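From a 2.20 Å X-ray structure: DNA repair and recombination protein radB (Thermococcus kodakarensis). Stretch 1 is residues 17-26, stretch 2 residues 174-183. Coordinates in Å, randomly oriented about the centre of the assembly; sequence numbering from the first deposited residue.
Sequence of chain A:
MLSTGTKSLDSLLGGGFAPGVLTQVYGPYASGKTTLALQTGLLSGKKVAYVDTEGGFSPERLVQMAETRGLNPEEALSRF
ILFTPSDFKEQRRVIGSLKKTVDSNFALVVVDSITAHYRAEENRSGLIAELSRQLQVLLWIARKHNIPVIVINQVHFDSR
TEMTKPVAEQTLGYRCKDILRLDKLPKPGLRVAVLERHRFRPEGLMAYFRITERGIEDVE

Stretch 1 17-26: FAPGVLTQVY
Stretch 2 (174-183) YRCKDILRLD

Residues 22-26 and 178-183 pair as parallel strands, their axes 12° apart and 4.5 Å at closest approach. T23 is in register with D178, Q24 with I179, V25 with L180 and Y26 with R181, with CA-CA separations widening from 4.5 to 5.2 Å. Extended backbones (phi -88 to -140°, psi 113 to 158° over these pairs) put T23, D178, V25 and L180 on one face and Q24, I179, Y26 and R181 on the other.

The backbone ladder alternates as parallel pairing requires. Q24 N donates to D178 O (2.8 Å) and Q24 O accepts from L180 N (2.9 Å); Y26 N donates to L180 O (3.0 Å) and Y26 O accepts from L182 N (2.9 Å). The ladder begins loosely, with a weak bond from D178 N to L22 O (3.4 Å). D178 O also receives a CA-H...O contact from T23 CA (3.1 Å).

Ahead of the strand, a type II turn from A18 to V21 places G20 at phi 77°, psi 13°. Two waters satisfy polar groups around this entry. One accepts from A18 N (2.9 Å) and donates to T23 OG1 (2.6 Å) and D178 OD2 (2.7 Å), so it joins both stretches; T23 and D178 are both m. The other accepts from L22 N (3.0 Å) and donates to R175 O (2.7 Å). D178 OD1 is bonded elsewhere in the structure.

Apolar contacts flank the ladder: V25 (t) brings CG1 to 3.8 Å from L182 CG, and L22 CB lies 3.9 Å from C176 SG. The Y26 ring (chi1 75°, p) has R181 CA over one face and I179 CG2 at its edge, 3.6 Å from Y26 CE1. R181 (t, t, p) turns its guanidinium to D183 (m), with a salt bridge between R181 NE and D183 OD2 (2.8 Å) and a second hydrogen bond from R181 NH2 to D183 OD2 (2.8 Å).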

ATOM      1  N   PHE A  17       4.484  -8.341  -4.227  1.00 11.48           N
ATOM      2  CA  PHE A  17       3.060  -8.141  -4.228  1.00 14.21           C
ATOM      3  C   PHE A  17       2.424  -8.908  -5.381  1.00 16.41           C
ATOM      4  O   PHE A  17       3.028  -9.049  -6.449  1.00 17.30           O
ATOM      5  CB  PHE A  17       2.759  -6.659  -4.296  1.00 12.13           C
ATOM      6  CG  PHE A  17       3.121  -5.914  -3.042  1.00 12.84           C
ATOM      7  CD1 PHE A  17       2.183  -5.720  -2.042  1.00 11.24           C
ATOM      8  CD2 PHE A  17       4.392  -5.344  -2.895  1.00 15.72           C
ATOM      9  CE1 PHE A  17       2.488  -4.964  -0.913  1.00 16.69           C
ATOM     10  CE2 PHE A  17       4.712  -4.579  -1.765  1.00 13.54           C
ATOM     11  CZ  PHE A  17       3.751  -4.390  -0.770  1.00 13.75           C
ATOM     12  N   ALA A  18       1.229  -9.444  -5.126  1.00 16.19           N
ATOM     13  CA  ALA A  18       0.474 -10.254  -6.079  1.00 12.82           C
ATOM     14  C   ALA A  18      -0.372  -9.462  -7.057  1.00 13.47           C
ATOM     15  O   ALA A  18      -1.123  -8.569  -6.665  1.00 12.27           O
ATOM     16  CB  ALA A  18      -0.405 -11.217  -5.344  1.00 11.85           C
ATOM     17  N   PRO A  19      -0.265  -9.791  -8.352  1.00 13.51           N
ATOM     18  CA  PRO A  19      -1.043  -9.090  -9.365  1.00 16.91           C
ATOM     19  C   PRO A  19      -2.494  -9.523  -9.326  1.00 19.79           C
ATOM     20  O   PRO A  19      -2.797 -10.666  -9.005  1.00 21.89           O
ATOM     21  CB  PRO A  19      -0.358  -9.513 -10.666  1.00 14.52           C
ATOM     22  CG  PRO A  19       0.141 -10.871 -10.379  1.00 15.03           C
ATOM     23  CD  PRO A  19       0.679 -10.742  -8.978  1.00 15.12           C
ATOM     24  N   GLY A  20      -3.393  -8.590  -9.610  1.00 20.91           N
ATOM     25  CA  GLY A  20      -4.797  -8.924  -9.648  1.00 18.25           C
ATOM     26  C   GLY A  20      -5.471  -9.061  -8.317  1.00 25.92           C
ATOM     27  O   GLY A  20      -6.567  -9.621  -8.255  1.00 30.75           O
ATOM     28  N   VAL A  21      -4.819  -8.607  -7.247  1.00 26.48           N
ATOM     29  CA  VAL A  21      -5.417  -8.668  -5.908  1.00 24.64           C
ATOM     30  C   VAL A  21      -5.091  -7.402  -5.131  1.00 23.93           C
ATOM     31  O   VAL A  21      -4.218  -6.613  -5.543  1.00 20.57           O
ATOM     32  CB  VAL A  21      -4.956  -9.919  -5.080  1.00 26.16           C
ATOM     33  CG1 VAL A  21      -5.317 -11.219  -5.824  1.00 27.40           C
ATOM     34  CG2 VAL A  21      -3.491  -9.865  -4.794  1.00 21.24           C
ATOM     35  N   LEU A  22      -5.890  -7.137  -4.101  1.00 18.72           N
ATOM     36  CA  LEU A  22      -5.667  -5.984  -3.259  1.00 18.08           C
ATOM     37  C   LEU A  22      -4.909  -6.458  -2.027  1.00 22.45           C
ATOM     38  O   LEU A  22      -5.335  -7.401  -1.357  1.00 22.81           O
ATOM     39  CB  LEU A  22      -6.961  -5.337  -2.806  1.00 13.54           C
ATOM     40  CG  LEU A  22      -7.967  -4.749  -3.798  1.00 22.41           C
ATOM     41  CD1 LEU A  22      -8.714  -3.627  -3.099  1.00 21.23           C
ATOM     42  CD2 LEU A  22      -7.307  -4.211  -5.032  1.00 21.46           C
ATOM     43  N   THR A  23      -3.718  -5.909  -1.826  1.00 21.09           N
ATOM     44  CA  THR A  23      -2.925  -6.225  -0.658  1.00 18.41           C
ATOM     45  C   THR A  23      -3.028  -4.994   0.231  1.00 18.84           C
ATOM     46  O   THR A  23      -2.808  -3.875  -0.230  1.00 22.41           O
ATOM     47  CB  THR A  23      -1.443  -6.473  -0.989  1.00 16.93           C
ATOM     48  OG1 THR A  23      -1.315  -7.600  -1.872  1.00 16.22           O
ATOM     49  CG2 THR A  23      -0.647  -6.765   0.310  1.00 16.89           C
ATOM     50  N   GLN A  24      -3.530  -5.168   1.447  1.00 15.18           N
ATOM     51  CA  GLN A  24      -3.590  -4.052   2.383  1.00 13.20           C
ATOM     52  C   GLN A  24      -2.248  -4.062   3.116  1.00 12.94           C
ATOM     53  O   GLN A  24      -1.684  -5.130   3.396  1.00 13.42           O
ATOM     54  CB  GLN A  24      -4.717  -4.228   3.408  1.00 14.64           C
ATOM     55  CG  GLN A  24      -4.615  -3.251   4.577  1.00 16.50           C
ATOM     56  CD  GLN A  24      -5.698  -3.404   5.631  1.00 16.51           C
ATOM     57  OE1 GLN A  24      -6.157  -2.420   6.200  1.00 23.24           O
ATOM     58  NE2 GLN A  24      -6.105  -4.619   5.895  1.00 17.91           N
ATOM     59  N   VAL A  25      -1.675  -2.889   3.313  1.00 15.80           N
ATOM     60  CA  VAL A  25      -0.427  -2.779   4.059  1.00 14.43           C
ATOM     61  C   VAL A  25      -0.793  -1.723   5.056  1.00 16.20           C
ATOM     62  O   VAL A  25      -1.114  -0.616   4.677  1.00 20.99           O
ATOM     63  CB  VAL A  25       0.786  -2.314   3.216  1.00 13.79           C
ATOM     64  CG1 VAL A  25       2.024  -2.197   4.120  1.00 11.93           C
ATOM     65  CG2 VAL A  25       1.084  -3.317   2.125  1.00 11.56           C
ATOM     66  N   TYR A  26      -0.861  -2.086   6.328  1.00 18.89           N
ATOM     67  CA  TYR A  26      -1.235  -1.104   7.322  1.00 18.34           C
ATOM     68  C   TYR A  26      -0.263  -1.051   8.518  1.00 17.13           C
ATOM     69  O   TYR A  26       0.457  -2.010   8.807  1.00 17.18           O
ATOM     70  CB  TYR A  26      -2.693  -1.334   7.753  1.00 20.17           C
ATOM     71  CG  TYR A  26      -2.896  -2.517   8.677  1.00 21.06           C
ATOM     72  CD1 TYR A  26      -3.034  -3.807   8.178  1.00 19.95           C
ATOM     73  CD2 TYR A  26      -2.898  -2.338  10.058  1.00 24.08           C
ATOM     74  CE1 TYR A  26      -3.159  -4.885   9.024  1.00 21.18           C
ATOM     75  CE2 TYR A  26      -3.024  -3.401  10.916  1.00 24.70           C
ATOM     76  CZ  TYR A  26      -3.151  -4.670  10.394  1.00 25.94           C
ATOM     77  OH  TYR A  26      -3.244  -5.716  11.262  1.00 23.83           O
ATOM     78  N   TYR A 174     -11.977  -8.773   3.708  1.00 72.95           N
ATOM     79  CA  TYR A 174     -11.781  -9.813   2.699  1.00 66.76           C
ATOM     80  C   TYR A 174     -11.716  -9.252   1.280  1.00 64.17           C
ATOM     81  O   TYR A 174     -11.501  -9.996   0.316  1.00 64.68           O
ATOM     82  CB  TYR A 174     -12.829 -10.929   2.830  1.00 63.80           C
ATOM     83  CG  TYR A 174     -12.619 -11.810   4.052  1.00 61.39           C
ATOM     84  CD1 TYR A 174     -13.371 -11.617   5.213  1.00 62.55           C
ATOM     85  CD2 TYR A 174     -11.638 -12.807   4.061  1.00 58.58           C
ATOM     86  CE1 TYR A 174     -13.145 -12.393   6.359  1.00 60.53           C
ATOM     87  CE2 TYR A 174     -11.403 -13.580   5.191  1.00 57.69           C
ATOM     88  CZ  TYR A 174     -12.162 -13.366   6.335  1.00 59.53           C
ATOM     89  OH  TYR A 174     -11.948 -14.122   7.457  1.00 60.78           O
ATOM     90  N   ARG A 175     -11.909  -7.937   1.162  1.00 60.64           N
ATOM     91  CA  ARG A 175     -11.807  -7.248  -0.121  1.00 55.99           C
ATOM     92  C   ARG A 175     -10.326  -7.339  -0.500  1.00 50.62           C
ATOM     93  O   ARG A 175      -9.967  -7.364  -1.684  1.00 50.80           O
ATOM     94  CB  ARG A 175     -12.199  -5.777   0.025  1.00 55.61           C
ATOM     95  CG  ARG A 175     -13.316  -5.331  -0.896  1.00 59.99           C
ATOM     96  CD  ARG A 175     -14.661  -5.861  -0.437  1.00 62.89           C
ATOM     97  NE  ARG A 175     -15.760  -5.457  -1.316  1.00 63.64           N
ATOM     98  CZ  ARG A 175     -16.946  -5.035  -0.881  1.00 63.39           C
ATOM     99  NH1 ARG A 175     -17.185  -4.952   0.425  1.00 61.94           N
ATOM    100  NH2 ARG A 175     -17.899  -4.715  -1.750  1.00 62.27           N
ATOM    101  N   CYS A 176      -9.481  -7.375   0.528  1.00 41.17           N
ATOM    102  CA  CYS A 176      -8.043  -7.474   0.364  1.00 35.17           C
ATOM    103  C   CYS A 176      -7.648  -8.899   0.676  1.00 31.60           C
ATOM    104  O   CYS A 176      -7.804  -9.367   1.797  1.00 34.86           O
ATOM    105  CB  CYS A 176      -7.331  -6.488   1.291  1.00 31.67           C
ATOM    106  SG  CYS A 176      -7.710  -4.733   0.934  1.00 38.58           S
ATOM    107  N   LYS A 177      -7.224  -9.615  -0.354  1.00 31.83           N
ATOM    108  CA  LYS A 177      -6.823 -11.004  -0.219  1.00 30.45           C
ATOM    109  C   LYS A 177      -5.551 -11.169   0.591  1.00 29.13           C
ATOM    110  O   LYS A 177      -5.375 -12.167   1.288  1.00 28.54           O
ATOM    111  CB  LYS A 177      -6.651 -11.633  -1.602  1.00 32.72           C
ATOM    112  CG  LYS A 177      -7.796 -12.572  -2.018  1.00 38.90           C
ATOM    113  CD  LYS A 177      -9.154 -11.946  -1.776  1.00 37.93           C
ATOM    114  CE  LYS A 177     -10.278 -12.859  -2.166  1.00 35.30           C
ATOM    115  NZ  LYS A 177     -11.548 -12.197  -1.751  1.00 41.14           N
ATOM    116  N   ASP A 178      -4.642 -10.217   0.453  1.00 23.48           N
ATOM    117  CA  ASP A 178      -3.383 -10.257   1.175  1.00 20.11           C
ATOM    118  C   ASP A 178      -3.350  -9.071   2.130  1.00 21.17           C
ATOM    119  O   ASP A 178      -3.825  -7.978   1.795  1.00 14.85           O
ATOM    120  CB  ASP A 178      -2.205 -10.195   0.203  1.00 24.05           C
ATOM    121  CG  ASP A 178      -2.186 -11.349  -0.771  1.00 21.07           C
ATOM    122  OD1 ASP A 178      -2.936 -12.315  -0.539  1.00 24.54           O
ATOM    123  OD2 ASP A 178      -1.414 -11.290  -1.759  1.00 16.27           O
ATOM    124  N   ILE A 179      -2.834  -9.299   3.335  1.00 16.91           N
ATOM    125  CA  ILE A 179      -2.774  -8.256   4.343  1.00 15.99           C
ATOM    126  C   ILE A 179      -1.451  -8.348   5.084  1.00 20.37           C
ATOM    127  O   ILE A 179      -1.078  -9.417   5.591  1.00 21.05           O
ATOM    128  CB  ILE A 179      -3.940  -8.372   5.369  1.00 14.99           C
ATOM    129  CG1 ILE A 179      -5.298  -8.340   4.647  1.00 14.99           C
ATOM    130  CG2 ILE A 179      -3.870  -7.239   6.394  1.00 14.29           C
ATOM    131  CD1 ILE A 179      -6.495  -8.114   5.561  1.00  9.60           C
ATOM    132  N   LEU A 180      -0.733  -7.232   5.109  1.00 19.86           N
ATOM    133  CA  LEU A 180       0.543  -7.141   5.793  1.00 17.40           C
ATOM    134  C   LEU A 180       0.449  -6.067   6.875  1.00 16.16           C
ATOM    135  O   LEU A 180      -0.002  -4.933   6.619  1.00 12.03           O
ATOM    136  CB  LEU A 180       1.639  -6.735   4.813  1.00 20.47           C
ATOM    137  CG  LEU A 180       2.545  -7.727   4.112  1.00 21.06           C
ATOM    138  CD1 LEU A 180       3.483  -6.930   3.210  1.00 25.69           C
ATOM    139  CD2 LEU A 180       3.337  -8.516   5.120  1.00 21.99           C
ATOM    140  N   ARG A 181       0.869  -6.418   8.090  1.00 18.52           N
ATOM    141  CA  ARG A 181       0.858  -5.458   9.194  1.00 19.50           C
ATOM    142  C   ARG A 181       2.325  -5.081   9.413  1.00 19.96           C
ATOM    143  O   ARG A 181       3.201  -5.962   9.402  1.00 19.94           O
ATOM    144  CB  ARG A 181       0.301  -6.087  10.474  1.00 20.49           C
ATOM    145  CG  ARG A 181       0.107  -5.084  11.605  1.00 24.79           C
ATOM    146  CD  ARG A 181      -0.297  -5.754  12.931  1.00 33.48           C
ATOM    147  NE  ARG A 181       0.835  -6.378  13.614  1.00 38.14           N
ATOM    148  CZ  ARG A 181       0.845  -7.622  14.094  1.00 44.06           C
ATOM    149  NH1 ARG A 181      -0.226  -8.401  13.970  1.00 45.94           N
ATOM    150  NH2 ARG A 181       1.925  -8.094  14.721  1.00 41.54           N
ATOM    151  N   LEU A 182       2.616  -3.791   9.534  1.00 15.02           N
ATOM    152  CA  LEU A 182       3.991  -3.401   9.756  1.00 17.06           C
ATOM    153  C   LEU A 182       4.094  -2.840  11.167  1.00 16.19           C
ATOM    154  O   LEU A 182       3.288  -2.003  11.572  1.00 12.28           O
ATOM    155  CB  LEU A 182       4.434  -2.355   8.735  1.00 15.18           C
ATOM    156  CG  LEU A 182       4.226  -2.592   7.243  1.00 15.83           C
ATOM    157  CD1 LEU A 182       4.956  -1.489   6.518  1.00 16.66           C
ATOM    158  CD2 LEU A 182       4.746  -3.934   6.782  1.00 12.73           C
ATOM    159  N   ASP A 183       5.037  -3.355  11.942  1.00 16.89           N
ATOM    160  CA  ASP A 183       5.212  -2.861  13.301  1.00 17.73           C
ATOM    161  C   ASP A 183       6.612  -2.328  13.473  1.00 14.79           C
ATOM    162  O   ASP A 183       7.553  -2.804  12.809  1.00 12.60           O
ATOM    163  CB  ASP A 183       5.013  -3.989  14.320  1.00 22.36           C
ATOM    164  CG  ASP A 183       3.616  -4.554  14.302  1.00 26.45           C
ATOM    165  OD1 ASP A 183       2.632  -3.781  14.283  1.00 26.68           O
ATOM    166  OD2 ASP A 183       3.518  -5.789  14.298  1.00 33.26           O
TER
HETATM  167  O   HOH W   1       0.497  -9.417  -2.348  1.00 16.65           O
HETATM  168  O   HOH W   2      -8.418  -8.683  -3.392  1.00 24.32           O